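Local coordinates for UPF0045 protein MTH_1187 (Methanothermobacter thermautotrophicus, PDB 1LXN) that is of unknown function but forms a homotetramer and, as a UPF0045 family member, may bind thiamine or a related ligand, at residues M1-T7 with M41-A47. Numbering follows the deposited sequence.
Sequences MITAELT and MGTLLEA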
loop_
_atom_site.group_PDB
_atom_site.type_symbol
_atom_site.label_atom_id
_atom_site.label_comp_id
_atom_site.label_asym_id
_atom_site.label_seq_id
_atom_site.Cartn_x
_atom_site.Cartn_y
_atom_site.Cartn_z
HETATM N N MSE A 1 10.719 -9.599 6.771
HETATM C CA MSE A 1 9.628 -9.705 5.753
HETATM C C MSE A 1 8.244 -9.341 6.286
HETATM O O MSE A 1 7.555 -10.173 6.877
HETATM C CB MSE A 1 9.574 -11.121 5.176
HETATM C CG MSE A 1 8.428 -11.328 4.197
HETATM SE SE MSE A 1 8.391 -9.951 2.831
HETATM C CE MSE A 1 9.726 -10.684 1.626
ATOM N N ILE A 2 7.835 -8.097 6.063
ATOM C CA ILE A 2 6.530 -7.623 6.515
ATOM C C ILE A 2 5.592 -7.468 5.312
ATOM O O ILE A 2 5.998 -6.958 4.265
ATOM C CB ILE A 2 6.658 -6.243 7.220
ATOM C CG1 ILE A 2 7.661 -6.333 8.370
ATOM C CG2 ILE A 2 5.310 -5.790 7.746
ATOM C CD1 ILE A 2 7.940 -4.997 9.056
ATOM N N THR A 3 4.350 -7.925 5.452
ATOM C CA THR A 3 3.371 -7.776 4.373
ATOM C C THR A 3 2.311 -6.776 4.817
ATOM O O THR A 3 1.952 -6.705 5.996
ATOM C CB THR A 3 2.670 -9.114 4.000
ATOM O OG1 THR A 3 2.126 -9.724 5.180
ATOM C CG2 THR A 3 3.650 -10.064 3.315
ATOM N N ALA A 4 1.804 -6.001 3.869
ATOM C CA ALA A 4 0.810 -4.997 4.195
ATOM C C ALA A 4 -0.027 -4.620 2.990
ATOM O O ALA A 4 0.260 -5.024 1.864
ATOM C CB ALA A 4 1.510 -3.747 4.746
ATOM N N GLU A 5 -1.069 -3.843 3.247
ATOM C CA GLU A 5 -1.940 -3.348 2.197
ATOM C C GLU A 5 -2.221 -1.885 2.483
ATOM O O GLU A 5 -2.500 -1.504 3.622
ATOM C CB GLU A 5 -3.261 -4.117 2.142
ATOM C CG GLU A 5 -4.203 -3.542 1.101
ATOM C CD GLU A 5 -5.386 -4.439 0.807
ATOM O OE1 GLU A 5 -6.208 -4.057 -0.053
ATOM O OE2 GLU A 5 -5.495 -5.518 1.429
ATOM N N LEU A 6 -2.158 -1.067 1.441
ATOM C CA LEU A 6 -2.384 0.359 1.584
ATOM C C LEU A 6 -3.412 0.889 0.597
ATOM O O LEU A 6 -3.365 0.568 -0.590
ATOM C CB LEU A 6 -1.067 1.105 1.369
ATOM C CG LEU A 6 -1.183 2.625 1.275
ATOM C CD1 LEU A 6 -1.506 3.211 2.652
ATOM C CD2 LEU A 6 0.123 3.190 0.730
ATOM N N THR A 7 -4.343 1.696 1.097
ATOM C CA THR A 7 -5.342 2.314 0.240
ATOM C C THR A 7 -5.371 3.786 0.635
ATOM O O THR A 7 -5.581 4.122 1.803
ATOM C CB THR A 7 -6.759 1.718 0.434
ATOM O OG1 THR A 7 -7.331 2.238 1.639
ATOM C CG2 THR A 7 -6.699 0.195 0.538
HETATM N N MSE A 41 -8.287 -3.819 -4.797
HETATM C CA MSE A 41 -8.817 -3.091 -3.644
HETATM C C MSE A 41 -7.787 -2.314 -2.829
HETATM O O MSE A 41 -8.077 -1.878 -1.719
HETATM C CB MSE A 41 -9.557 -4.062 -2.720
HETATM C CG MSE A 41 -10.826 -4.672 -3.325
HETATM SE SE MSE A 41 -12.192 -3.344 -3.715
HETATM C CE MSE A 41 -12.745 -2.916 -1.905
ATOM N N GLY A 42 -6.592 -2.138 -3.384
ATOM C CA GLY A 42 -5.533 -1.426 -2.686
ATOM C C GLY A 42 -4.181 -1.971 -3.105
ATOM O O GLY A 42 -4.112 -3.008 -3.775
ATOM N N THR A 43 -3.105 -1.285 -2.728
ATOM C CA THR A 43 -1.764 -1.731 -3.085
ATOM C C THR A 43 -1.128 -2.623 -2.007
ATOM O O THR A 43 -1.071 -2.261 -0.830
ATOM C CB THR A 43 -0.835 -0.528 -3.362
ATOM O OG1 THR A 43 -1.389 0.263 -4.416
ATOM C CG2 THR A 43 0.544 -1.001 -3.794
ATOM N N LEU A 44 -0.668 -3.798 -2.429
ATOM C CA LEU A 44 -0.021 -4.758 -1.542
ATOM C C LEU A 44 1.449 -4.370 -1.395
ATOM O O LEU A 44 2.067 -3.903 -2.344
ATOM C CB LEU A 44 -0.144 -6.164 -2.136
ATOM C CG LEU A 44 -1.420 -6.991 -1.899
ATOM C CD1 LEU A 44 -2.611 -6.106 -1.671
ATOM C CD2 LEU A 44 -1.644 -7.923 -3.084
ATOM N N LEU A 45 2.009 -4.560 -0.206
ATOM C CA LEU A 45 3.400 -4.197 0.036
ATOM C C LEU A 45 4.189 -5.242 0.813
ATOM O O LEU A 45 3.630 -6.046 1.560
ATOM C CB LEU A 45 3.465 -2.881 0.825
ATOM C CG LEU A 45 2.773 -1.631 0.263
ATOM C CD1 LEU A 45 2.600 -0.598 1.371
ATOM C CD2 LEU A 45 3.596 -1.059 -0.883
ATOM N N GLU A 46 5.502 -5.205 0.625
ATOM C CA GLU A 46 6.429 -6.069 1.344
ATOM C C GLU A 46 7.582 -5.147 1.723
ATOM O O GLU A 46 8.089 -4.387 0.888
ATOM C CB GLU A 46 6.946 -7.210 0.471
ATOM C CG GLU A 46 5.880 -8.173 0.009
ATOM C CD GLU A 46 6.464 -9.310 -0.804
ATOM O OE1 GLU A 46 7.582 -9.134 -1.330
ATOM O OE2 GLU A 46 5.806 -10.366 -0.925
ATOM N N ALA A 47 7.977 -5.196 2.986
ATOM C CA ALA A 47 9.060 -4.351 3.470
ATOM C C ALA A 47 9.949 -5.168 4.390
ATOM O O ALA A 47 9.523 -6.194 4.917
ATOM C CB ALA A 47 8.482 -3.147 4.218
#
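Strands 2-7 and 42-47 run antiparallel, their axes at 154° and 4.5 Å apart at closest approach, joined by three two-way pairs of backbone hydrogen bonds. Ile2 N donates to Ala47 O (2.8 Å) and Ala47 N to Ile2 O (2.9 Å); Ala4 N reaches Leu45 O (2.9 Å) and Leu45 N reaches Ala4 O (2.7 Å); Leu6 N and Thr43 O, like Thr43 N and Leu6 O, stand 2.8 Å apart. Between these rungs, at the non-hydrogen-bonded pairs Thr3-Glu46 and Glu5-Leu44, the peptide groups turn outward: Thr3 and Glu5 bond to Asp79 and Lys77 of strand 72-79, Glu46 and Leu44 to Arg35 and Glu37 of strand 35-39. CA-H...O contacts, such as Glu46 CA to Ile2 O at 3.1 Å, add to the cross-strand carbonyls' interactions. Carboxylates on the face of Thr3, Glu5, Leu44 and Glu46 find partners elsewhere: Glu5 OE2 forms a salt bridge with Lys77, and Glu46 OE2 accepts from Leu88 N. Glu5 OE1 lies 3.3 Å from Met41 O, but both are acceptors and do not bond. Gly42 fits where a CB would clash with Thr7 CG2 and Glu5 OE1. On the other face, Leu6 CB packs 4.0 Å from Leu45 CD1, and both leucines pack against helices 19-29 and 50-66, while Ile2 meets Leu50. These are the central strands of a four-stranded antiparallel sheet in order 2-3-1-4, with two helices against one face: the ferredoxin-like βαββαβ sandwich.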